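Local coordinates for protein serine acetyltransferase 1, putative (Entamoeba histolytica, PDB 7BW9) that probably transfers an acetyl group to serine in the pathway of cysteine synthesis, and binds cysteine between two subunits of a left-handed beta-helical assembly, at residues L4-S9 against N60-L65; Q10-S15 against S94-I99; G187-I192 against K218-H223; G240-G245 against C254-N259. One frame throughout, in Å; residues are numbered along the deposited sequence.

Interaction 1: residues L4-S9 against N60-L65; sequences LLQQTS and NVLERL
Leu5 O lies where Leu62 meets helix 2-17, gripped by two donors of Ser9 and covered by a methyl group from helix 58-79. The setting is a crossing of two helices in the helical N-terminal part of the chain, their local axes 9.3 Å apart at closest and inclined at 125°. Ser9 OG donates to Leu5 O at 2.8 Å, while the backbone N of Ser9 reaches the same oxygen from the opposite face of its carbonyl plane. The torsion chi1 of -69° sets OG beside its own backbone N, and this turns the hydroxyl back to the preceding helical turn. Bonded in this way within its own helix, Ser9 OG is buried against leucine, 3.3 Å from Leu62 CD1 across the interface. The same methyl group, Leu62 CD1, packs 3.9 Å from Leu5 CB, and Leu65 passes the Leu5 side chain in the opposite direction. Leu93 of helix 82-94 and Phe96 of helix 96-113 also touch Leu65, so the crossing is one side of a multi-helix core. Where Thr8 crosses Leu65 at about a right angle, Thr8 CG2 rests 3.6 Å from Leu65 CD2.

Interaction 2: residues Q10-S15 against S94-I99; sequences QLLVQS and SQFVTI
Val97 meets Leu11, Leu12 and Ser15 of helix 2-17, and its short side chain shows how one branched residue can touch two successive turns of a neighbouring helix. Its CB is directed toward that helix, and from there the two methyl groups part. Val97 CG2 lies anti to its own carbonyl carbon and comes 3.8 Å from Leu11 CB. The same methyl group lies 4.0 Å from Leu12 N, and so rests against the backbone as well as against side chains. On the Leu12 side, CG2 is 4.1 Å from Leu12 CD2, the two side chains running past one another in opposite senses. The other methyl group, Val97 CG1, is anti to the backbone N (chi1 169°) and meets the next turn, 4.2 Å from Ser15 CB.

Leu12 adds a second point of contact: its CD2 approaches Phe96 CD1 obliquely at 4.2 Å. Phe96 and Val97 belong to the first turn of helix 96-113, where the chain sets out again after helix 82-94. Leu65 of helix 58-79 and Ile44 of helix 36-45 touch both Leu12 and Phe96, placing this pair within the helical core of the N-terminal part. The hydroxyl of Ser15 is engaged beyond the two segments, with hydrogen bonds to Arg100 and Glu101 farther along helix 96-113. Between 10-15 and 94-99 themselves no hydrogen bond forms, so their mutual attachment rests on the fit of aliphatic and aromatic carbon, with polar pairing added one turn later.

Interaction 3: residues G187-I192 against K218-H223; sequences GETAVI and KGNKRH. With CYS (cysteine), chain E.
Thr189 and His223 are brought together by two side-chain torsions: chi1 of 72° sets Thr189 OG1 between its backbone N and carbonyl carbon, and the first torsion of His223 sets CG anti to its carbonyl carbon. Thr189 OG1 and His223 ND1 then form a 2.9 Å hydrogen bond. The backbone N of Thr189 donates to the same ND1 at 3.0 Å, tilted 30° from the ring plane. Arg222 N donates to Thr189 OG1, and His223 N does so weakly, so one hydroxyl fastens the 187-190 type I turn to the loop. Gly187 CA lies over the centre of one imidazole face in a CH-pi contact, 3.6 Å from the ring centroid, and Arg222 CG covers the opposite face near the rim. Held in this way, His223 brings NE2 to within 3.3 Å of the cysteine SG.

Arg222 extends from CG to NE and presents the guanidinium edge to the ligand: NE donates to cysteine OXT and NH2 to cysteine O, each at 2.8 Å. NH2 also makes a salt bridge with Glu188 OE1 at 2.9 Å, using the oxygen's anti lone pair, with the carboxylate plane turned 85° from the guanidinium. Asn220 OD1 holds NH1 in the same plane, while Tyr143 binds the other oxygen of Glu188. Asp114 and Asp179 of the second subunit also bind the ligand by hydrogen bonds. The result is an inter-subunit amino-acid pocket on a left-handed beta-helix, consistent with the serine site of serine acetyltransferases occupied by the pathway's product, cysteine.

Interaction 4: residues G240-G245 against C254-N259; sequences GNITIG and CWITQN
A corner of the left-handed beta-helix is closed here, where Asn259, after strand 255-256, reaches back to the start of strand 243-244. Asn259 OD1 accepts a hydrogen bond from Thr243 N at 2.8 Å, with an N-H...O angle of 158° and the donor tilted 35° from the carbonyl plane. The oxygen also lies 3.2 Å from Ile242 CA. Alongside this bond, Asn259 CA makes a CA-H...O contact with Thr243 O at 3.3 Å. In such hexapeptide-repeat helices aliphatic side chains point inward, and Ile242 and Ile244 meet Ile256 across the interior, from two different faces. Ile242 carries CG1 between its backbone N and carbonyl carbon (chi1 62°). Its CD1 packs 4.0 Å from Ile256 CG2, and its CG2 lies 3.5 Å from Thr257 O. Two residues on, Ile244 crosses Ile256 obliquely, its CD1 4.2 Å from that same Ile256 CG2. The second subunit also packs here, with its Pro272 on Ile256 and its His271 on Thr257 and Gln258. Asn241, centre of an inverse gamma turn, holds Lys221 through OD1.

Overall arrangement
From the N terminus, helix 2-17 serves interactions 1 and 2 in turn: its first half closes a span of 50 residues against helix 58-79, its second a span of 78 against helix 96-113. The two spans cross, since 60-65 lies between 10-15 and 94-99, and the contacts touch through Thr8, Leu65, Leu12 and Phe96. Interaction 3 follows in series, closing 25 residues over the cysteine pocket, with its centre about 29 Å from that of interaction 2. Interaction 4 closes just eight residues between coils of the beta-helix and is linked to interaction 3 by Lys221 and Asn241. Helical part and beta-helix are thus each tied internally, and both beta-helical contacts also touch the second subunit.

Interaction 1: residues L4-S9 against N60-L65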
# COMPACT_ATOMS: atom_id res chain seq x y z
N LEU A 4 -27.16 -12.79 23.02
CA LEU A 4 -26.75 -12.98 21.63
C LEU A 4 -25.25 -13.25 21.54
O LEU A 4 -24.81 -14.10 20.76
CB LEU A 4 -27.15 -11.78 20.78
CG LEU A 4 -26.85 -11.92 19.28
CD1 LEU A 4 -27.31 -13.27 18.73
CD2 LEU A 4 -27.49 -10.78 18.52
N LEU A 5 -24.45 -12.55 22.36
CA LEU A 5 -23.01 -12.80 22.37
C LEU A 5 -22.69 -14.23 22.81
O LEU A 5 -21.77 -14.86 22.27
CB LEU A 5 -22.30 -11.79 23.29
CG LEU A 5 -22.03 -10.41 22.68
CD1 LEU A 5 -21.75 -9.37 23.74
CD2 LEU A 5 -20.85 -10.49 21.72
N GLN A 6 -23.45 -14.76 23.77
CA GLN A 6 -23.16 -16.11 24.26
C GLN A 6 -23.52 -17.16 23.22
O GLN A 6 -22.79 -18.14 23.04
CB GLN A 6 -23.91 -16.38 25.56
CG GLN A 6 -23.09 -16.04 26.80
CD GLN A 6 -23.97 -15.71 27.98
OE1 GLN A 6 -24.97 -16.39 28.24
NE2 GLN A 6 -23.63 -14.64 28.70
N GLN A 7 -24.65 -16.99 22.53
CA GLN A 7 -25.00 -17.97 21.51
C GLN A 7 -24.00 -17.95 20.38
O GLN A 7 -23.53 -19.01 19.93
CB GLN A 7 -26.41 -17.71 20.98
CG GLN A 7 -26.64 -18.49 19.69
CD GLN A 7 -28.02 -18.31 19.11
OE1 GLN A 7 -28.20 -17.64 18.08
NE2 GLN A 7 -29.01 -18.90 19.78
N THR A 8 -23.66 -16.75 19.89
CA THR A 8 -22.68 -16.66 18.81
C THR A 8 -21.36 -17.27 19.24
O THR A 8 -20.76 -18.06 18.49
CB THR A 8 -22.53 -15.20 18.38
OG1 THR A 8 -23.81 -14.66 18.04
CG2 THR A 8 -21.61 -15.08 17.18
N SER A 9 -20.92 -16.99 20.47
CA SER A 9 -19.71 -17.61 20.99
C SER A 9 -19.82 -19.13 20.93
O SER A 9 -18.91 -19.82 20.44
CB SER A 9 -19.45 -17.14 22.43
OG SER A 9 -19.09 -15.77 22.47
N ASN A 60 -12.65 -17.26 26.33
CA ASN A 60 -11.75 -16.46 25.52
C ASN A 60 -12.42 -16.02 24.23
O ASN A 60 -12.29 -14.87 23.80
CB ASN A 60 -10.46 -17.23 25.24
CG ASN A 60 -9.63 -17.47 26.50
OD1 ASN A 60 -9.34 -18.61 26.86
ND2 ASN A 60 -9.26 -16.39 27.18
N VAL A 61 -13.18 -16.93 23.60
CA VAL A 61 -13.96 -16.57 22.41
C VAL A 61 -14.95 -15.47 22.74
O VAL A 61 -15.11 -14.50 21.99
CB VAL A 61 -14.66 -17.83 21.85
CG1 VAL A 61 -15.62 -17.46 20.69
CG2 VAL A 61 -13.63 -18.88 21.43
N LEU A 62 -15.63 -15.60 23.88
CA LEU A 62 -16.63 -14.62 24.27
C LEU A 62 -15.99 -13.28 24.58
O LEU A 62 -16.55 -12.22 24.25
CB LEU A 62 -17.43 -15.12 25.47
CG LEU A 62 -18.46 -14.17 26.07
CD1 LEU A 62 -19.61 -13.92 25.10
CD2 LEU A 62 -18.98 -14.71 27.42
N GLU A 63 -14.81 -13.29 25.21
CA GLU A 63 -14.10 -12.04 25.45
C GLU A 63 -13.75 -11.34 24.14
O GLU A 63 -13.98 -10.14 23.98
CB GLU A 63 -12.81 -12.29 26.25
CG GLU A 63 -13.01 -12.52 27.74
CD GLU A 63 -11.76 -13.12 28.40
OE1 GLU A 63 -10.67 -13.00 27.79
OE2 GLU A 63 -11.87 -13.69 29.51
N ARG A 64 -13.17 -12.09 23.20
CA ARG A 64 -12.75 -11.47 21.95
C ARG A 64 -13.96 -10.98 21.16
O ARG A 64 -13.93 -9.87 20.61
CB ARG A 64 -11.93 -12.47 21.14
CG ARG A 64 -10.69 -12.88 21.89
CD ARG A 64 -9.70 -13.64 21.06
NE ARG A 64 -10.10 -15.02 20.90
CZ ARG A 64 -9.57 -16.02 21.60
NH1 ARG A 64 -8.62 -15.77 22.49
NH2 ARG A 64 -9.98 -17.26 21.40
N LEU A 65 -15.03 -11.77 21.13
CA LEU A 65 -16.23 -11.35 20.42
C LEU A 65 -16.80 -10.07 21.02
O LEU A 65 -17.15 -9.13 20.30
CB LEU A 65 -17.27 -12.47 20.45
CG LEU A 65 -18.33 -12.43 19.35
CD1 LEU A 65 -17.69 -12.58 17.97
CD2 LEU A 65 -19.40 -13.50 19.60

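Interaction 2: residues Q10-S15 against S94-I99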
# COMPACT_ATOMS: atom_id res chain seq x y z
N GLN A 10 -20.95 -19.68 21.41
CA GLN A 10 -21.13 -21.13 21.40
C GLN A 10 -21.25 -21.68 19.97
O GLN A 10 -20.75 -22.77 19.68
CB GLN A 10 -22.36 -21.50 22.23
CG GLN A 10 -22.59 -23.01 22.39
CD GLN A 10 -21.32 -23.78 22.78
OE1 GLN A 10 -21.01 -24.82 22.18
NE2 GLN A 10 -20.60 -23.29 23.78
N LEU A 11 -21.93 -20.95 19.08
CA LEU A 11 -21.99 -21.39 17.69
C LEU A 11 -20.60 -21.38 17.05
O LEU A 11 -20.26 -22.28 16.26
CB LEU A 11 -22.96 -20.51 16.90
CG LEU A 11 -24.42 -20.87 17.21
CD1 LEU A 11 -25.39 -19.95 16.51
CD2 LEU A 11 -24.69 -22.34 16.86
N LEU A 12 -19.78 -20.39 17.39
CA LEU A 12 -18.42 -20.36 16.86
C LEU A 12 -17.62 -21.56 17.36
O LEU A 12 -16.91 -22.21 16.58
CB LEU A 12 -17.72 -19.06 17.24
CG LEU A 12 -18.12 -17.83 16.43
CD1 LEU A 12 -17.65 -16.58 17.17
CD2 LEU A 12 -17.47 -17.92 15.07
N VAL A 13 -17.73 -21.87 18.66
CA VAL A 13 -17.07 -23.06 19.19
C VAL A 13 -17.51 -24.30 18.40
O VAL A 13 -16.69 -25.15 18.04
CB VAL A 13 -17.37 -23.22 20.69
CG1 VAL A 13 -16.94 -24.61 21.16
CG2 VAL A 13 -16.65 -22.15 21.50
N GLN A 14 -18.81 -24.42 18.14
CA GLN A 14 -19.28 -25.57 17.37
C GLN A 14 -18.72 -25.54 15.96
O GLN A 14 -18.35 -26.58 15.41
CB GLN A 14 -20.81 -25.59 17.32
CG GLN A 14 -21.47 -25.87 18.66
CD GLN A 14 -22.96 -25.64 18.60
OE1 GLN A 14 -23.56 -25.67 17.52
NE2 GLN A 14 -23.57 -25.39 19.76
N SER A 15 -18.63 -24.34 15.38
CA SER A 15 -18.05 -24.21 14.04
C SER A 15 -16.59 -24.66 14.03
O SER A 15 -16.17 -25.37 13.12
CB SER A 15 -18.16 -22.76 13.56
OG SER A 15 -17.49 -22.58 12.33
N SER A 94 -25.52 -12.36 14.46
CA SER A 94 -26.34 -13.43 13.90
C SER A 94 -25.77 -13.98 12.59
O SER A 94 -26.05 -15.13 12.25
CB SER A 94 -27.76 -12.92 13.66
OG SER A 94 -27.84 -12.26 12.41
N GLN A 95 -24.96 -13.21 11.87
CA GLN A 95 -24.34 -13.70 10.64
C GLN A 95 -22.92 -14.20 10.84
O GLN A 95 -22.27 -14.58 9.86
CB GLN A 95 -24.33 -12.59 9.59
CG GLN A 95 -25.69 -11.99 9.35
CD GLN A 95 -26.17 -12.24 7.97
OE1 GLN A 95 -25.84 -11.50 7.05
NE2 GLN A 95 -26.96 -13.29 7.80
N PHE A 96 -22.42 -14.25 12.07
CA PHE A 96 -20.99 -14.41 12.26
C PHE A 96 -20.49 -15.77 11.80
O PHE A 96 -19.41 -15.87 11.22
CB PHE A 96 -20.59 -14.15 13.71
CG PHE A 96 -19.34 -13.34 13.83
CD1 PHE A 96 -18.11 -13.95 13.70
CD2 PHE A 96 -19.40 -11.97 14.01
CE1 PHE A 96 -16.94 -13.21 13.77
CE2 PHE A 96 -18.24 -11.22 14.09
CZ PHE A 96 -17.01 -11.84 13.97
N VAL A 97 -21.24 -16.83 12.06
CA VAL A 97 -20.80 -18.14 11.60
C VAL A 97 -20.92 -18.24 10.08
O VAL A 97 -20.06 -18.82 9.40
CB VAL A 97 -21.56 -19.26 12.35
CG1 VAL A 97 -21.32 -20.62 11.72
CG2 VAL A 97 -21.15 -19.27 13.83
N THR A 98 -21.96 -17.63 9.50
CA THR A 98 -22.06 -17.55 8.05
C THR A 98 -20.81 -16.90 7.44
O THR A 98 -20.24 -17.41 6.47
CB THR A 98 -23.31 -16.77 7.66
OG1 THR A 98 -24.45 -17.37 8.29
CG2 THR A 98 -23.50 -16.75 6.14
N ILE A 99 -20.37 -15.79 8.04
CA ILE A 99 -19.16 -15.11 7.58
C ILE A 99 -17.96 -16.05 7.65
O ILE A 99 -17.15 -16.13 6.72
CB ILE A 99 -18.91 -13.83 8.40
CG1 ILE A 99 -20.01 -12.81 8.16
CG2 ILE A 99 -17.55 -13.22 8.06
CD1 ILE A 99 -19.85 -11.61 9.05

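Interaction 3: residues G187-I192 against K218-H223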
# COMPACT_ATOMS: atom_id res chain seq x y z
N GLY A 187 -15.85 -0.83 -6.43
CA GLY A 187 -16.70 0.25 -5.99
C GLY A 187 -17.97 -0.18 -5.27
O GLY A 187 -18.32 -1.36 -5.20
N GLU A 188 -18.67 0.85 -4.77
CA GLU A 188 -19.78 0.65 -3.84
C GLU A 188 -20.87 -0.24 -4.41
O GLU A 188 -21.45 -1.06 -3.68
CB GLU A 188 -20.37 2.00 -3.46
CG GLU A 188 -21.61 1.96 -2.60
CD GLU A 188 -22.04 3.35 -2.13
OE1 GLU A 188 -21.70 4.34 -2.81
OE2 GLU A 188 -22.71 3.46 -1.09
N THR A 189 -21.19 -0.10 -5.70
CA THR A 189 -22.35 -0.78 -6.25
C THR A 189 -21.97 -1.99 -7.10
O THR A 189 -22.84 -2.58 -7.74
CB THR A 189 -23.21 0.19 -7.05
OG1 THR A 189 -22.54 0.53 -8.27
CG2 THR A 189 -23.47 1.47 -6.21
N ALA A 190 -20.70 -2.38 -7.10
CA ALA A 190 -20.28 -3.53 -7.87
C ALA A 190 -20.80 -4.82 -7.25
O ALA A 190 -21.02 -4.91 -6.04
CB ALA A 190 -18.76 -3.58 -7.99
N VAL A 191 -20.99 -5.82 -8.11
CA VAL A 191 -21.49 -7.13 -7.74
C VAL A 191 -20.57 -8.18 -8.36
O VAL A 191 -20.28 -8.12 -9.56
CB VAL A 191 -22.94 -7.36 -8.20
CG1 VAL A 191 -23.40 -8.77 -7.86
CG2 VAL A 191 -23.87 -6.31 -7.58
N ILE A 192 -20.14 -9.14 -7.55
CA ILE A 192 -19.20 -10.17 -7.97
C ILE A 192 -19.82 -11.51 -7.66
O ILE A 192 -20.29 -11.72 -6.53
CB ILE A 192 -17.85 -10.02 -7.24
CG1 ILE A 192 -17.13 -8.73 -7.65
CG2 ILE A 192 -16.98 -11.26 -7.49
CD1 ILE A 192 -16.02 -8.33 -6.64
N LYS A 218 -31.01 6.94 -4.10
CA LYS A 218 -30.81 7.02 -5.57
C LYS A 218 -30.97 5.63 -6.18
O LYS A 218 -31.76 5.50 -7.10
CB LYS A 218 -29.48 7.69 -5.91
CG LYS A 218 -28.89 7.38 -7.27
CD LYS A 218 -28.40 8.63 -7.97
CE LYS A 218 -29.52 9.50 -8.50
NZ LYS A 218 -30.35 8.79 -9.50
N GLY A 219 -30.24 4.64 -5.67
CA GLY A 219 -30.33 3.25 -6.15
C GLY A 219 -29.61 3.03 -7.47
O GLY A 219 -29.86 2.05 -8.13
N ASN A 220 -28.68 3.92 -7.80
CA ASN A 220 -27.91 3.83 -9.06
C ASN A 220 -26.98 2.61 -9.09
O ASN A 220 -26.59 2.11 -8.04
CB ASN A 220 -26.99 5.04 -9.22
CG ASN A 220 -25.86 5.03 -8.21
OD1 ASN A 220 -24.82 4.43 -8.44
ND2 ASN A 220 -26.05 5.69 -7.09
N LYS A 221 -26.68 2.12 -10.29
CA LYS A 221 -25.64 1.09 -10.43
C LYS A 221 -24.59 1.74 -11.34
O LYS A 221 -24.88 1.95 -12.51
CB LYS A 221 -26.20 -0.25 -10.91
CG LYS A 221 -25.13 -1.26 -11.26
CD LYS A 221 -25.22 -2.58 -10.54
CE LYS A 221 -24.13 -3.54 -10.96
NZ LYS A 221 -23.67 -3.27 -12.33
N ARG A 222 -23.45 2.10 -10.79
CA ARG A 222 -22.44 2.81 -11.56
C ARG A 222 -21.13 2.04 -11.66
O ARG A 222 -20.18 2.52 -12.27
CB ARG A 222 -22.19 4.20 -10.95
CG ARG A 222 -21.72 4.16 -9.48
CD ARG A 222 -21.68 5.56 -8.85
NE ARG A 222 -20.90 5.60 -7.61
CZ ARG A 222 -21.36 5.28 -6.40
NH1 ARG A 222 -22.63 4.90 -6.23
NH2 ARG A 222 -20.56 5.36 -5.33
N HIS A 223 -21.06 0.85 -11.08
CA HIS A 223 -19.90 -0.02 -11.05
C HIS A 223 -20.30 -1.34 -11.69
O HIS A 223 -21.50 -1.62 -11.82
CB HIS A 223 -19.42 -0.25 -9.61
CG HIS A 223 -19.06 1.01 -8.88
ND1 HIS A 223 -19.82 1.52 -7.85
CD2 HIS A 223 -18.03 1.87 -9.05
CE1 HIS A 223 -19.28 2.64 -7.41
NE2 HIS A 223 -18.19 2.87 -8.11
N CYS E . -15.43 6.54 -5.83
CA CYS E . -16.08 6.75 -7.15
C CYS E . -17.53 6.24 -7.11
O CYS E . -17.93 5.75 -6.06
CB CYS E . -15.31 6.07 -8.28
SG CYS E . -15.15 4.27 -8.11
OXT CYS E . -18.22 6.36 -8.08

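Interaction 4: residues G240-G245 against C254-N259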
# COMPACT_ATOMS: atom_id res chain seq x y z
N GLY A 240 -17.76 1.28 -15.27
CA GLY A 240 -19.12 1.68 -15.56
C GLY A 240 -20.12 0.63 -15.11
O GLY A 240 -19.79 -0.44 -14.60
N ASN A 241 -21.39 0.97 -15.34
CA ASN A 241 -22.50 0.04 -15.09
C ASN A 241 -22.65 -0.91 -16.27
O ASN A 241 -23.56 -0.82 -17.09
CB ASN A 241 -23.79 0.80 -14.83
CG ASN A 241 -24.99 -0.14 -14.68
OD1 ASN A 241 -24.85 -1.33 -14.35
ND2 ASN A 241 -26.16 0.39 -14.92
N ILE A 242 -21.72 -1.86 -16.33
CA ILE A 242 -21.70 -2.87 -17.36
C ILE A 242 -21.73 -4.21 -16.67
O ILE A 242 -21.48 -4.33 -15.46
CB ILE A 242 -20.47 -2.74 -18.26
CG1 ILE A 242 -19.19 -2.93 -17.44
CG2 ILE A 242 -20.48 -1.39 -18.98
CD1 ILE A 242 -17.91 -2.60 -18.19
N THR A 243 -22.04 -5.24 -17.44
CA THR A 243 -22.14 -6.60 -16.94
C THR A 243 -21.12 -7.47 -17.66
O THR A 243 -20.97 -7.37 -18.89
CB THR A 243 -23.55 -7.16 -17.15
OG1 THR A 243 -24.47 -6.45 -16.31
CG2 THR A 243 -23.60 -8.63 -16.78
N ILE A 244 -20.40 -8.28 -16.90
CA ILE A 244 -19.45 -9.25 -17.42
C ILE A 244 -20.04 -10.63 -17.14
O ILE A 244 -20.22 -11.00 -15.98
CB ILE A 244 -18.06 -9.12 -16.78
CG1 ILE A 244 -17.49 -7.71 -16.98
CG2 ILE A 244 -17.11 -10.20 -17.30
CD1 ILE A 244 -17.57 -7.21 -18.37
N GLY A 245 -20.32 -11.38 -18.20
CA GLY A 245 -20.94 -12.67 -18.02
C GLY A 245 -20.04 -13.65 -17.27
O GLY A 245 -18.87 -13.39 -17.00
N CYS A 254 -6.34 -4.75 -19.94
CA CYS A 254 -7.52 -4.44 -20.73
C CYS A 254 -8.27 -3.23 -20.19
O CYS A 254 -8.31 -2.98 -18.98
CB CYS A 254 -8.48 -5.63 -20.77
SG CYS A 254 -8.03 -6.85 -22.00
N TRP A 255 -8.90 -2.50 -21.09
CA TRP A 255 -9.79 -1.40 -20.74
C TRP A 255 -11.18 -1.77 -21.24
O TRP A 255 -11.44 -1.73 -22.44
CB TRP A 255 -9.28 -0.10 -21.34
CG TRP A 255 -10.16 1.07 -21.15
CD1 TRP A 255 -10.65 1.56 -19.98
CD2 TRP A 255 -10.64 1.95 -22.18
NE1 TRP A 255 -11.42 2.68 -20.21
CE2 TRP A 255 -11.42 2.94 -21.56
CE3 TRP A 255 -10.48 1.98 -23.57
CZ2 TRP A 255 -12.05 3.96 -22.28
CZ3 TRP A 255 -11.10 2.99 -24.29
CH2 TRP A 255 -11.88 3.97 -23.64
N ILE A 256 -12.07 -2.16 -20.31
CA ILE A 256 -13.41 -2.65 -20.63
C ILE A 256 -14.42 -1.58 -20.23
O ILE A 256 -14.45 -1.15 -19.07
CB ILE A 256 -13.73 -3.96 -19.90
CG1 ILE A 256 -12.64 -5.03 -20.10
CG2 ILE A 256 -15.11 -4.47 -20.31
CD1 ILE A 256 -12.50 -5.49 -21.51
N THR A 257 -15.26 -1.17 -21.18
CA THR A 257 -16.28 -0.17 -20.93
C THR A 257 -17.63 -0.59 -21.50
O THR A 257 -18.57 0.21 -21.50
CB THR A 257 -15.88 1.19 -21.53
OG1 THR A 257 -15.44 1.00 -22.88
CG2 THR A 257 -14.77 1.85 -20.72
N GLN A 258 -17.75 -1.83 -21.97
CA GLN A 258 -18.98 -2.36 -22.53
C GLN A 258 -19.29 -3.71 -21.90
O GLN A 258 -18.39 -4.39 -21.39
CB GLN A 258 -18.86 -2.54 -24.05
CG GLN A 258 -18.36 -1.31 -24.77
CD GLN A 258 -18.07 -1.58 -26.22
OE1 GLN A 258 -17.18 -2.38 -26.55
NE2 GLN A 258 -18.81 -0.93 -27.10
N ASN A 259 -20.57 -4.10 -21.95
CA ASN A 259 -20.98 -5.43 -21.54
C ASN A 259 -20.17 -6.48 -22.28
O ASN A 259 -19.71 -6.27 -23.40
CB ASN A 259 -22.47 -5.66 -21.84
CG ASN A 259 -23.38 -4.80 -20.99
OD1 ASN A 259 -23.00 -4.33 -19.92
ND2 ASN A 259 -24.62 -4.63 -21.45